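Local coordinates for Mll8374 protein (Mesorhizobium loti, PDB 3B5E) that probably hydrolyses carboxylic esters as a serine carboxylesterase of the alpha/beta-hydrolase fold, at residues E31-L36 and T114-S119; I53-T58 and I208-L213; R137-L142 and I159-I164; L141-P146 and H199-P204. All blocks are in the same frame, centred on the assembly; numbering follows the deposited sequence. Where two conformers were deposited one is given.

Overall arrangement
Contacts 1 and 3 are strand pairings in one sheet, their centres about 9 Å apart, joined where strand 113-118 runs beside strand 138-142; there Ser119 N lies 2.8 Å from Leu142 O. Contact 2 sets helix 203-214 beside the end of helix 47-53, and Trp212 of that helix also packs on contact 3, the centres of contacts 2 and 3 being about 12 Å apart. Contact 4 continues strand 138-142 beyond contact 3 and meets the loop leading into helix 203-214. Contacts 1 and 4 converge on the probable active site: Ser119 OG lies 2.9 Å from His199 NE2, and one ethanediol touches both contacts.

Contact 1: E31-L36 and T114-S119; sequences ECLFLL and TFLGYS. With EDO (1,2-ethanediol), chain I.
Phe34 and Phe115 have nearly the same first torsion, chi1 -75° and -71°, each CG anti to its own carbonyl carbon, and the two rings leave their parallel strands in the same direction. They make an offset stack with planes 6° apart and centroids 4.6 Å apart. Phe115 CE2 comes over the rim of the Phe34 ring, 3.7 Å from Phe34 CG. An alanine in place of Phe34 would probably leave Phe115 without its stacking ring and open a gap beside Leu110. On the other face of the sheet, Leu35 CD2 and Leu116 CD2 touch at 3.7 Å in the Leu116 conformer described, flexible branched chains that suit the packing against helix 47-53. Five backbone bonds zip the strands; in one, Leu116 N reaches Phe34 O at 2.8 Å. Near the start, a water donates to Cys32 O (3.0 Å) and also bonds Thr114 OG1, a use for a hydroxyl in a buried strand. Gly117, having no side chain, pairs with Leu36, which turns to Leu124 and Val125 of helix 120-131. The strand runs directly into Ser119, whose positive phi and GxSxG setting are consistent with the nucleophile elbow of an alpha/beta-hydrolase.

Contact 2: I53-T58 and I208-L213; sequences IAPTAT and IVRQWL
Ile53 packs against Val209 and Leu213, and this apolar patch is the tight part of the contact. The two branches of Ile53 divide the work: Ile53 CD1 sits 3.7 Å from Val209 CB, while Ile53 CG2 lies 3.7 Å from Leu213 CD1, the Ile53 and Leu213 side chains crossing at about a right angle. Val209 CG1 touches both Ile53 CG2 and Ile53 CD1, so the branches of two beta-branched residues interlock. The other side is looser and faces solvent. There the exposed Arg210 has CG at an unusual first torsion, chi1 -104°, and its chain bends at chi3 (89°). Arg210 NH1 donates to Ile53 O at 3.1 Å, standing above the carbonyl plane, with that oxygen close to the plane of the guanidinium. Because Ile53 ends helix 47-53, its carbonyl belongs to the negative end of the helix dipole, which would probably help to hold the positive charge. Pro55 CD comes only to 4.3 Å from Arg210 NH1; proline suits this second position of the type I turn from Ala54 to Ala57, which leads away from the helix. Beneath the apolar patch lies the sheet: Ile53 reaches Leu116 and Leu213 reaches Thr114, both on strand 113-118, and Val209 rests on Leu162 of strand 160-166, so helices 47-53 and 203-214 share one face.

Contact 3: R137-L142 and I159-I164; sequences RLAALL and IRTLII
Leu141 is the bump on one face of this strand pair, and Thr161 and Ile163 of the neighbouring strand border the hollow that receives it. With CG anti to the carbonyl carbon (chi1 -54°), Leu141 brings its CD1 to 3.6 Å from Thr161 CG2, in the Thr161 conformer described, and to 4.2 Å from Ile163 CG1. An alanine at Leu141 would probably leave a gap between Thr161 and Ile163 and take away a contact of Val125. Ala139, on the same face, is the shallow place, its methyl leaving room for Val125 and Met129 of helix 120-131. The strands are parallel neighbours in the central sheet of an alpha/beta-hydrolase fold, held by five backbone bonds such as Leu162 N to Ala139 O at 2.8 Å; the chain between them forms neither helix nor strand. The other face shows a second relief. Leu142 CD2 nestles against Ile164 CD1 at 3.6 Å, the two chains side by side. Small Ala140 leaves Leu162 standing proud beside it, a knob met by Val209 and Trp212 of helix 203-214. At the strand start, Leu138 CD2 fits against Arg160, 3.8 Å from CB and 3.5 Å from NH1 at the guanidinium edge, while Arg160 NH2 bonds Trp212 O and the guanidinium makes a cation-pi contact with the Trp212 ring.

Contact 4: L141-P146 and H199-P204; sequences LLRPMP and HDIGDP. With EDO (1,2-ethanediol), chain F; EDO (1,2-ethanediol), chain I.
Arg143 and His199 bring their CA atoms within 6.5 Å where strand 138-142 gives out, Arg143 turning the chain through a left-handed helical backbone (phi 53°, psi 52°). The two side chains run antiparallel past one another, with guanidinium and imidazole planes almost perpendicular, and Arg143 CB meets His199 CE1 at 3.6 Å. A bend at chi2 (-67°) turns CD of Arg143 aside. Ile201 CG2 then lies over one face of the guanidinium, offset toward its rim, 3.7 Å from Arg143 CZ. Arg143 NH2 makes a weak bond, 2.9 Å, to Asp200 O. Stronger support comes from outside: NE donates to Gly198 O, and NH1 to Ile164 O and, in a salt bridge, to Asp205, so this buried charge has several partners. Arginine suits the place because its several N-H groups can reach strand 160-166, the loop at Gly198 and Asp200, and the start of helix 203-214 at once. Ile201, branched and apolar, also lets its CD1 touch Leu142 CD1 at 4.0 Å, the two chains crossing at about a right angle. Two ethanediols, probably from the crystallisation liquor, sit nearby. One donates through O2 to Arg143 O (2.7 Å). The other accepts through its O2 from His199 N (2.8 Å). Its O1 accepts from Asp200 N (3.1 Å). Arg143 packs beside a histidine whose NE2 is bonded to Ser119 OG and whose ND1 is bonded to Asp169 OD2, consistent with the Ser-His-Asp catalytic triad of an alpha/beta-hydrolase.

Contact 1: E31-L36 and T114-S119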
loop_
_atom_site.group_PDB
_atom_site.type_symbol
_atom_site.label_atom_id
_atom_site.label_comp_id
_atom_site.label_asym_id
_atom_site.label_seq_id
_atom_site.Cartn_x
_atom_site.Cartn_y
_atom_site.Cartn_z
ATOM N N GLU A 31 9.866 -13.718 1.670
ATOM C CA GLU A 31 9.340 -12.387 1.492
ATOM C C GLU A 31 7.832 -12.441 1.325
ATOM O O GLU A 31 7.284 -13.398 0.760
ATOM C CB GLU A 31 9.950 -11.711 0.276
ATOM C CG GLU A 31 11.498 -11.600 0.308
ATOM C CD GLU A 31 12.076 -11.006 1.612
ATOM O OE1 GLU A 31 11.541 -9.980 2.093
ATOM O OE2 GLU A 31 13.079 -11.560 2.130
ATOM N N CYS A 32 7.200 -11.383 1.814
ATOM C CA CYS A 32 5.775 -11.191 1.744
ATOM C C CYS A 32 5.500 -9.817 1.123
ATOM O O CYS A 32 6.316 -8.907 1.251
ATOM C CB CYS A 32 5.201 -11.266 3.149
ATOM S SG CYS A 32 3.432 -11.108 3.228
ATOM N N LEU A 33 4.383 -9.701 0.410
ATOM C CA LEU A 33 3.833 -8.418 -0.017
ATOM C C LEU A 33 2.379 -8.340 0.429
ATOM O O LEU A 33 1.559 -9.224 0.097
ATOM C CB LEU A 33 3.867 -8.239 -1.538
ATOM C CG LEU A 33 5.133 -7.790 -2.279
ATOM C CD1 LEU A 33 6.299 -8.701 -1.992
ATOM C CD2 LEU A 33 4.851 -7.773 -3.788
ATOM N N PHE A 34 2.058 -7.279 1.163
ATOM C CA PHE A 34 0.679 -6.859 1.390
ATOM C C PHE A 34 0.282 -5.927 0.255
ATOM O O PHE A 34 1.018 -4.980 -0.048
ATOM C CB PHE A 34 0.524 -6.107 2.711
ATOM C CG PHE A 34 0.560 -6.977 3.924
ATOM C CD1 PHE A 34 1.761 -7.477 4.405
ATOM C CD2 PHE A 34 -0.605 -7.266 4.607
ATOM C CE1 PHE A 34 1.796 -8.278 5.553
ATOM C CE2 PHE A 34 -0.573 -8.054 5.755
ATOM C CZ PHE A 34 0.627 -8.547 6.233
ATOM N N LEU A 35 -0.826 -6.244 -0.405
ATOM C CA LEU A 35 -1.324 -5.519 -1.565
ATOM C C LEU A 35 -2.618 -4.799 -1.204
ATOM O O LEU A 35 -3.552 -5.416 -0.671
ATOM C CB LEU A 35 -1.569 -6.474 -2.732
ATOM C CG LEU A 35 -0.502 -7.490 -3.106
ATOM C CD1 LEU A 35 -1.042 -8.314 -4.306
ATOM C CD2 LEU A 35 0.782 -6.820 -3.450
ATOM N N LEU A 36 -2.663 -3.481 -1.480
ATOM C CA LEU A 36 -3.846 -2.647 -1.251
ATOM C C LEU A 36 -4.238 -1.922 -2.528
ATOM O O LEU A 36 -3.588 -0.951 -2.949
ATOM C CB LEU A 36 -3.616 -1.642 -0.120
ATOM C CG LEU A 36 -3.367 -2.177 1.299
ATOM C CD1 LEU A 36 -1.877 -2.600 1.490
ATOM C CD2 LEU A 36 -3.808 -1.222 2.425
ATOM N N THR A 114 6.755 -6.067 2.505
ATOM C CA THR A 114 6.569 -4.791 1.812
ATOM C C THR A 114 5.092 -4.542 1.695
ATOM O O THR A 114 4.322 -5.467 1.415
ATOM C CB THR A 114 7.149 -4.786 0.385
ATOM O OG1 THR A 114 8.541 -5.088 0.453
ATOM C CG2 THR A 114 6.937 -3.385 -0.337
ATOM N N PHE A 115 4.709 -3.294 1.938
ATOM C CA PHE A 115 3.340 -2.855 1.776
ATOM C C PHE A 115 3.267 -2.110 0.436
ATOM O O PHE A 115 3.860 -1.064 0.292
ATOM C CB PHE A 115 2.907 -2.013 2.968
ATOM C CG PHE A 115 2.729 -2.814 4.217
ATOM C CD1 PHE A 115 3.827 -3.312 4.910
ATOM C CD2 PHE A 115 1.446 -3.118 4.687
ATOM C CE1 PHE A 115 3.655 -4.083 6.064
ATOM C CE2 PHE A 115 1.274 -3.897 5.822
ATOM C CZ PHE A 115 2.382 -4.378 6.512
ATOM N N LEU A 116 2.535 -2.689 -0.515
ATOM C CA LEU A 116 2.376 -2.159 -1.880
ATOM C C LEU A 116 0.931 -1.695 -2.095
ATOM O O LEU A 116 0.015 -2.523 -2.178
ATOM C CB LEU A 116 2.778 -3.230 -2.915
ATOM C CG LEU A 116 2.525 -2.965 -4.421
ATOM C CD1 LEU A 116 3.456 -1.840 -4.966
ATOM C CD2 LEU A 116 2.625 -4.239 -5.278
ATOM N N GLY A 117 0.742 -0.370 -2.212
ATOM C CA GLY A 117 -0.571 0.232 -2.416
ATOM C C GLY A 117 -0.625 1.010 -3.714
ATOM O O GLY A 117 0.374 1.582 -4.180
ATOM N N TYR A 118 -1.802 1.011 -4.300
ATOM C CA TYR A 118 -2.130 1.834 -5.453
ATOM C C TYR A 118 -3.193 2.849 -5.108
ATOM O O TYR A 118 -4.310 2.488 -4.687
ATOM C CB TYR A 118 -2.593 0.958 -6.597
ATOM C CG TYR A 118 -3.117 1.710 -7.814
ATOM C CD1 TYR A 118 -2.434 2.799 -8.341
ATOM C CD2 TYR A 118 -4.300 1.297 -8.448
ATOM C CE1 TYR A 118 -2.905 3.464 -9.452
ATOM C CE2 TYR A 118 -4.785 1.949 -9.544
ATOM C CZ TYR A 118 -4.104 3.062 -10.035
ATOM O OH TYR A 118 -4.575 3.701 -11.155
ATOM N N SER A 119 -2.815 4.125 -5.275
ATOM C CA SER A 119 -3.722 5.259 -5.177
ATOM C C SER A 119 -4.367 5.288 -3.764
ATOM O O SER A 119 -3.638 5.439 -2.786
ATOM C CB SER A 119 -4.696 5.230 -6.351
ATOM O OG SER A 119 -5.250 6.505 -6.575
HETATM C C1 EDO I . -5.946 9.467 -4.630
HETATM O O1 EDO I . -6.405 8.127 -4.598
HETATM C C2 EDO I . -4.631 9.548 -5.392
HETATM O O2 EDO I . -3.467 9.191 -4.614
HETATM O O HOH W 1 9.051 -7.832 0.824
#

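Contact 2: I53-T58 and I208-L213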
loop_
_atom_site.group_PDB
_atom_site.type_symbol
_atom_site.label_atom_id
_atom_site.label_comp_id
_atom_site.label_asym_id
_atom_site.label_seq_id
_atom_site.Cartn_x
_atom_site.Cartn_y
_atom_site.Cartn_z
ATOM N N ILE A 53 6.552 -8.550 -9.962
ATOM C CA ILE A 53 7.547 -8.017 -9.014
ATOM C C ILE A 53 8.281 -9.132 -8.262
ATOM O O ILE A 53 9.511 -9.109 -8.162
ATOM C CB ILE A 53 6.924 -7.030 -8.007
ATOM C CG1 ILE A 53 6.444 -5.771 -8.736
ATOM C CG2 ILE A 53 7.919 -6.631 -6.893
ATOM C CD1 ILE A 53 5.512 -4.870 -7.932
ATOM N N ALA A 54 7.523 -10.091 -7.729
ATOM C CA ALA A 54 8.077 -11.098 -6.822
ATOM C C ALA A 54 7.290 -12.402 -7.013
ATOM O O ALA A 54 6.392 -12.718 -6.247
ATOM C CB ALA A 54 7.998 -10.632 -5.405
ATOM N N PRO A 55 7.615 -13.152 -8.062
ATOM C CA PRO A 55 6.791 -14.335 -8.389
ATOM C C PRO A 55 6.669 -15.447 -7.340
ATOM O O PRO A 55 5.822 -16.336 -7.506
ATOM C CB PRO A 55 7.446 -14.883 -9.661
ATOM C CG PRO A 55 8.722 -14.193 -9.807
ATOM C CD PRO A 55 8.725 -12.951 -9.008
ATOM N N THR A 56 7.526 -15.442 -6.325
ATOM C CA THR A 56 7.519 -16.487 -5.303
ATOM C C THR A 56 7.249 -15.948 -3.895
ATOM O O THR A 56 7.271 -16.704 -2.926
ATOM C CB THR A 56 8.825 -17.309 -5.314
ATOM O OG1 THR A 56 9.934 -16.498 -4.936
ATOM C CG2 THR A 56 9.067 -17.995 -6.695
ATOM N N ALA A 57 6.974 -14.643 -3.790
ATOM C CA ALA A 57 6.562 -14.045 -2.536
ATOM C C ALA A 57 5.159 -14.501 -2.130
ATOM O O ALA A 57 4.301 -14.777 -2.969
ATOM C CB ALA A 57 6.605 -12.465 -2.611
ATOM N N THR A 58 4.964 -14.604 -0.822
ATOM C CA THR A 58 3.635 -14.720 -0.258
ATOM C C THR A 58 2.936 -13.367 -0.416
ATOM O O THR A 58 3.462 -12.319 0.000
ATOM C CB THR A 58 3.705 -15.121 1.216
ATOM O OG1 THR A 58 4.417 -16.356 1.323
ATOM C CG2 THR A 58 2.304 -15.280 1.782
ATOM N N ILE A 208 10.335 -0.900 -11.739
ATOM C CA ILE A 208 10.915 -0.038 -10.704
ATOM C C ILE A 208 10.842 -0.667 -9.308
ATOM O O ILE A 208 11.839 -0.652 -8.575
ATOM C CB ILE A 208 10.271 1.354 -10.682
ATOM C CG1 ILE A 208 10.708 2.163 -11.930
ATOM C CG2 ILE A 208 10.636 2.111 -9.422
ATOM C CD1 ILE A 208 9.901 3.457 -12.162
ATOM N N VAL A 209 9.680 -1.196 -8.923
ATOM C CA VAL A 209 9.549 -1.828 -7.589
ATOM C C VAL A 209 10.605 -2.974 -7.426
ATOM O O VAL A 209 11.283 -3.098 -6.397
ATOM C CB VAL A 209 8.118 -2.353 -7.301
ATOM C CG1 VAL A 209 8.069 -3.038 -5.905
ATOM C CG2 VAL A 209 7.052 -1.247 -7.427
ATOM N N ARG A 210 10.743 -3.789 -8.457
ATOM C CA ARG A 210 11.749 -4.844 -8.481
ATOM C C ARG A 210 13.148 -4.348 -8.273
ATOM O O ARG A 210 13.883 -4.897 -7.441
ATOM C CB ARG A 210 11.731 -5.555 -9.809
ATOM C CG ARG A 210 11.097 -6.848 -9.740
ATOM C CD ARG A 210 10.833 -7.351 -11.120
ATOM N NE ARG A 210 11.968 -8.089 -11.606
ATOM C CZ ARG A 210 12.288 -9.319 -11.228
ATOM N NH1 ARG A 210 11.561 -9.972 -10.324
ATOM N NH2 ARG A 210 13.360 -9.896 -11.761
ATOM N N GLN A 211 13.499 -3.312 -9.036
ATOM C CA GLN A 211 14.807 -2.624 -8.971
ATOM C C GLN A 211 15.084 -2.027 -7.577
ATOM O O GLN A 211 16.207 -2.057 -7.069
ATOM C CB GLN A 211 14.865 -1.525 -10.066
ATOM C CG GLN A 211 15.094 -2.075 -11.503
ATOM C CD GLN A 211 14.532 -1.219 -12.690
ATOM O OE1 GLN A 211 13.938 -0.133 -12.520
ATOM N NE2 GLN A 211 14.724 -1.742 -13.906
ATOM N N TRP A 212 14.044 -1.460 -6.978
ATOM C CA TRP A 212 14.110 -0.882 -5.636
ATOM C C TRP A 212 14.268 -1.963 -4.573
ATOM O O TRP A 212 15.084 -1.805 -3.660
ATOM C CB TRP A 212 12.853 -0.091 -5.393
ATOM C CG TRP A 212 12.655 0.453 -4.041
ATOM C CD1 TRP A 212 13.240 1.544 -3.501
ATOM C CD2 TRP A 212 11.729 -0.031 -3.074
ATOM N NE1 TRP A 212 12.753 1.758 -2.226
ATOM C CE2 TRP A 212 11.825 0.796 -1.947
ATOM C CE3 TRP A 212 10.829 -1.098 -3.055
ATOM C CZ2 TRP A 212 11.042 0.597 -0.806
ATOM C CZ3 TRP A 212 10.053 -1.299 -1.923
ATOM C CH2 TRP A 212 10.171 -0.459 -0.818
ATOM N N LEU A 213 13.537 -3.059 -4.724
ATOM C CA LEU A 213 13.648 -4.194 -3.805
ATOM C C LEU A 213 15.040 -4.833 -3.863
ATOM O O LEU A 213 15.585 -5.234 -2.819
ATOM C CB LEU A 213 12.568 -5.250 -4.075
ATOM C CG LEU A 213 11.137 -4.918 -3.648
ATOM C CD1 LEU A 213 10.203 -6.023 -4.067
ATOM C CD2 LEU A 213 11.054 -4.653 -2.140
#

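Contact 3: R137-L142 and I159-I164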
loop_
_atom_site.group_PDB
_atom_site.type_symbol
_atom_site.label_atom_id
_atom_site.label_comp_id
_atom_site.label_asym_id
_atom_site.label_seq_id
_atom_site.Cartn_x
_atom_site.Cartn_y
_atom_site.Cartn_z
ATOM N N ARG A 137 7.972 -1.548 7.454
ATOM C CA ARG A 137 9.416 -1.351 7.227
ATOM C C ARG A 137 9.757 -0.947 5.784
ATOM O O ARG A 137 10.763 -0.294 5.548
ATOM C CB ARG A 137 10.206 -2.631 7.523
ATOM C CG ARG A 137 10.433 -2.939 9.000
ATOM C CD ARG A 137 9.189 -3.537 9.683
ATOM N NE ARG A 137 9.522 -4.440 10.801
ATOM C CZ ARG A 137 8.636 -4.938 11.672
ATOM N NH1 ARG A 137 7.348 -4.608 11.599
ATOM N NH2 ARG A 137 9.039 -5.764 12.640
ATOM N N LEU A 138 8.911 -1.359 4.846
ATOM C CA LEU A 138 9.111 -1.161 3.414
ATOM C C LEU A 138 7.757 -0.865 2.796
ATOM O O LEU A 138 6.811 -1.622 3.007
ATOM C CB LEU A 138 9.687 -2.424 2.759
ATOM C CG LEU A 138 11.111 -2.922 3.070
ATOM C CD1 LEU A 138 11.420 -4.182 2.250
ATOM C CD2 LEU A 138 12.149 -1.841 2.796
ATOM N N ALA A 139 7.651 0.248 2.070
ATOM C CA ALA A 139 6.397 0.644 1.443
ATOM C C ALA A 139 6.655 1.061 -0.001
ATOM O O ALA A 139 7.612 1.780 -0.274
ATOM C CB ALA A 139 5.752 1.794 2.177
ATOM N N ALA A 140 5.795 0.615 -0.900
ATOM C CA ALA A 140 5.823 1.003 -2.318
ATOM C C ALA A 140 4.472 1.655 -2.598
ATOM O O ALA A 140 3.416 0.993 -2.518
ATOM C CB ALA A 140 6.046 -0.175 -3.223
ATOM N N LEU A 141 4.520 2.961 -2.898
ATOM C CA LEU A 141 3.343 3.788 -2.986
ATOM C C LEU A 141 3.178 4.238 -4.441
ATOM O O LEU A 141 3.943 5.080 -4.934
ATOM C CB LEU A 141 3.471 5.032 -2.080
ATOM C CG LEU A 141 3.805 4.805 -0.592
ATOM C CD1 LEU A 141 3.884 6.126 0.148
ATOM C CD2 LEU A 141 2.824 3.885 0.116
ATOM N N LEU A 142 2.177 3.694 -5.117
ATOM C CA LEU A 142 1.972 3.965 -6.542
ATOM C C LEU A 142 0.870 5.015 -6.674
ATOM O O LEU A 142 -0.255 4.794 -6.212
ATOM C CB LEU A 142 1.599 2.696 -7.283
ATOM C CG LEU A 142 2.579 1.526 -7.158
ATOM C CD1 LEU A 142 2.119 0.359 -8.047
ATOM C CD2 LEU A 142 4.015 1.961 -7.459
ATOM N N ILE A 159 12.586 3.457 7.826
ATOM C CA ILE A 159 11.642 2.978 6.821
ATOM C C ILE A 159 12.089 3.424 5.408
ATOM O O ILE A 159 12.400 4.584 5.181
ATOM C CB ILE A 159 10.183 3.425 7.148
ATOM C CG1 ILE A 159 9.779 2.867 8.509
ATOM C CG2 ILE A 159 9.184 2.964 6.096
ATOM C CD1 ILE A 159 8.470 3.433 9.035
ATOM N N ARG A 160 12.143 2.481 4.480
ATOM C CA ARG A 160 12.336 2.812 3.093
ATOM C C ARG A 160 10.985 2.857 2.390
ATOM O O ARG A 160 10.204 1.875 2.435
ATOM C CB ARG A 160 13.232 1.777 2.423
ATOM C CG ARG A 160 14.661 1.764 2.942
ATOM C CD ARG A 160 15.371 0.476 2.415
ATOM N NE ARG A 160 15.646 0.545 0.961
ATOM C CZ ARG A 160 15.228 -0.292 -0.008
ATOM N NH1 ARG A 160 14.461 -1.365 0.198
ATOM N NH2 ARG A 160 15.609 -0.033 -1.241
ATOM N N THR A 161 10.739 3.979 1.721
ATOM C CA THR A 161 9.527 4.202 0.973
ATOM C C THR A 161 9.884 4.504 -0.480
ATOM O O THR A 161 10.756 5.344 -0.753
ATOM C CB THR A 161 8.749 5.382 1.552
ATOM O OG1 THR A 161 8.725 5.276 2.984
ATOM C CG2 THR A 161 7.331 5.396 1.003
ATOM N N LEU A 162 9.245 3.784 -1.402
ATOM C CA LEU A 162 9.308 4.070 -2.809
ATOM C C LEU A 162 7.978 4.763 -3.181
ATOM O O LEU A 162 6.914 4.318 -2.749
ATOM C CB LEU A 162 9.488 2.772 -3.611
ATOM C CG LEU A 162 9.326 2.853 -5.110
ATOM C CD1 LEU A 162 10.501 3.592 -5.820
ATOM C CD2 LEU A 162 9.148 1.433 -5.648
ATOM N N ILE A 163 8.064 5.844 -3.975
ATOM C CA ILE A 163 6.912 6.548 -4.545
ATOM C C ILE A 163 7.075 6.556 -6.051
ATOM O O ILE A 163 8.191 6.856 -6.566
ATOM C CB ILE A 163 6.808 8.013 -3.995
ATOM C CG1 ILE A 163 6.487 8.000 -2.497
ATOM C CG2 ILE A 163 5.803 8.833 -4.829
ATOM C CD1 ILE A 163 6.697 9.356 -1.827
ATOM N N ILE A 164 6.024 6.159 -6.783
ATOM C CA ILE A 164 6.037 6.302 -8.230
ATOM C C ILE A 164 4.879 7.162 -8.685
ATOM O O ILE A 164 3.709 6.781 -8.527
ATOM C CB ILE A 164 5.969 4.976 -8.950
ATOM C CG1 ILE A 164 6.987 3.992 -8.379
ATOM C CG2 ILE A 164 6.182 5.205 -10.495
ATOM C CD1 ILE A 164 7.084 2.692 -9.171
#

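Contact 4: L141-P146 and H199-P204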
loop_
_atom_site.group_PDB
_atom_site.type_symbol
_atom_site.label_atom_id
_atom_site.label_comp_id
_atom_site.label_asym_id
_atom_site.label_seq_id
_atom_site.Cartn_x
_atom_site.Cartn_y
_atom_site.Cartn_z
ATOM N N LEU A 141 4.520 2.961 -2.898
ATOM C CA LEU A 141 3.343 3.788 -2.986
ATOM C C LEU A 141 3.178 4.238 -4.441
ATOM O O LEU A 141 3.943 5.080 -4.934
ATOM C CB LEU A 141 3.471 5.032 -2.080
ATOM C CG LEU A 141 3.805 4.805 -0.592
ATOM C CD1 LEU A 141 3.884 6.126 0.148
ATOM C CD2 LEU A 141 2.824 3.885 0.116
ATOM N N LEU A 142 2.177 3.694 -5.117
ATOM C CA LEU A 142 1.972 3.965 -6.542
ATOM C C LEU A 142 0.870 5.015 -6.674
ATOM O O LEU A 142 -0.255 4.794 -6.212
ATOM C CB LEU A 142 1.599 2.696 -7.283
ATOM C CG LEU A 142 2.579 1.526 -7.158
ATOM C CD1 LEU A 142 2.119 0.359 -8.047
ATOM C CD2 LEU A 142 4.015 1.961 -7.459
ATOM N N ARG A 143 1.216 6.155 -7.276
ATOM C CA ARG A 143 0.309 7.304 -7.452
ATOM C C ARG A 143 -0.362 7.793 -6.149
ATOM O O ARG A 143 -1.575 7.941 -6.099
ATOM C CB ARG A 143 -0.735 7.037 -8.520
ATOM C CG ARG A 143 -0.244 6.313 -9.753
ATOM C CD ARG A 143 0.745 7.144 -10.579
ATOM N NE ARG A 143 1.025 6.381 -11.785
ATOM C CZ ARG A 143 1.899 5.384 -11.854
ATOM N NH1 ARG A 143 2.694 5.073 -10.836
ATOM N NH2 ARG A 143 2.011 4.706 -12.974
ATOM N N PRO A 144 0.436 8.065 -5.082
ATOM C CA PRO A 144 -0.093 8.495 -3.807
ATOM C C PRO A 144 -0.251 10.019 -3.703
ATOM O O PRO A 144 0.191 10.746 -4.569
ATOM C CB PRO A 144 0.999 8.053 -2.835
ATOM C CG PRO A 144 2.266 8.315 -3.675
ATOM C CD PRO A 144 1.910 7.945 -5.047
HETATM N N MSE A 145 -0.886 10.463 -2.630
HETATM C CA MSE A 145 -0.996 11.865 -2.268
HETATM C C MSE A 145 -1.130 11.957 -0.758
HETATM O O MSE A 145 -1.466 10.973 -0.127
HETATM C CB MSE A 145 -2.197 12.533 -2.970
HETATM C CG MSE A 145 -3.565 12.082 -2.486
HETATM SE SE MSE A 145 -4.968 13.117 -3.307
HETATM C CE MSE A 145 -4.635 14.855 -2.474
ATOM N N PRO A 146 -0.840 13.137 -0.163
ATOM C CA PRO A 146 -1.168 13.332 1.246
ATOM C C PRO A 146 -2.680 13.354 1.449
ATOM O O PRO A 146 -3.410 13.914 0.627
ATOM C CB PRO A 146 -0.554 14.718 1.582
ATOM C CG PRO A 146 0.423 15.006 0.443
ATOM C CD PRO A 146 -0.205 14.334 -0.749
ATOM N N HIS A 199 -2.168 8.093 -14.460
ATOM C CA HIS A 199 -2.623 7.507 -13.195
ATOM C C HIS A 199 -2.703 5.964 -13.214
ATOM O O HIS A 199 -2.682 5.353 -12.165
ATOM C CB HIS A 199 -3.964 8.100 -12.788
ATOM C CG HIS A 199 -4.305 7.831 -11.366
ATOM N ND1 HIS A 199 -3.630 8.418 -10.321
ATOM C CD2 HIS A 199 -5.237 7.019 -10.808
ATOM C CE1 HIS A 199 -4.138 7.994 -9.179
ATOM N NE2 HIS A 199 -5.100 7.127 -9.447
ATOM N N ASP A 200 -2.754 5.358 -14.392
ATOM C CA ASP A 200 -2.777 3.915 -14.500
ATOM C C ASP A 200 -1.395 3.354 -14.172
ATOM O O ASP A 200 -0.373 4.009 -14.388
ATOM C CB ASP A 200 -3.141 3.446 -15.916
ATOM C CG ASP A 200 -4.644 3.554 -16.231
ATOM O OD1 ASP A 200 -5.465 3.940 -15.354
ATOM O OD2 ASP A 200 -5.007 3.228 -17.398
ATOM N N ILE A 201 -1.386 2.112 -13.701
ATOM C CA ILE A 201 -0.157 1.448 -13.347
ATOM C C ILE A 201 0.036 0.232 -14.217
ATOM O O ILE A 201 -0.900 -0.275 -14.843
ATOM C CB ILE A 201 -0.106 1.070 -11.843
ATOM C CG1 ILE A 201 -1.326 0.221 -11.437
ATOM C CG2 ILE A 201 0.042 2.355 -10.963
ATOM C CD1 ILE A 201 -1.171 -0.455 -10.080
ATOM N N GLY A 202 1.264 -0.249 -14.270
ATOM C CA GLY A 202 1.594 -1.308 -15.224
ATOM C C GLY A 202 3.018 -1.799 -15.129
ATOM O O GLY A 202 3.659 -1.673 -14.115
ATOM N N ASP A 203 3.522 -2.336 -16.224
ATOM C CA ASP A 203 4.874 -2.891 -16.235
ATOM C C ASP A 203 6.011 -1.955 -15.838
ATOM O O ASP A 203 6.941 -2.398 -15.152
ATOM C CB ASP A 203 5.192 -3.501 -17.602
ATOM C CG ASP A 203 4.272 -4.699 -17.958
ATOM O OD1 ASP A 203 3.925 -5.503 -17.032
ATOM O OD2 ASP A 203 3.909 -4.798 -19.182
ATOM N N PRO A 204 5.963 -0.673 -16.261
ATOM C CA PRO A 204 6.989 0.250 -15.766
ATOM C C PRO A 204 7.050 0.352 -14.237
ATOM O O PRO A 204 8.139 0.492 -13.680
ATOM C CB PRO A 204 6.583 1.613 -16.371
ATOM C CG PRO A 204 5.737 1.263 -17.544
ATOM C CD PRO A 204 5.009 0.001 -17.162
HETATM C C1 EDO F . -4.228 6.951 -16.942
HETATM O O1 EDO F . -2.872 6.521 -17.272
HETATM C C2 EDO F . -4.528 8.437 -17.192
HETATM O O2 EDO F . -4.128 9.281 -16.095
HETATM C C1 EDO I . -5.946 9.467 -4.630
HETATM O O1 EDO I . -6.405 8.127 -4.598
HETATM C C2 EDO I . -4.631 9.548 -5.392
HETATM O O2 EDO I . -3.467 9.191 -4.614
#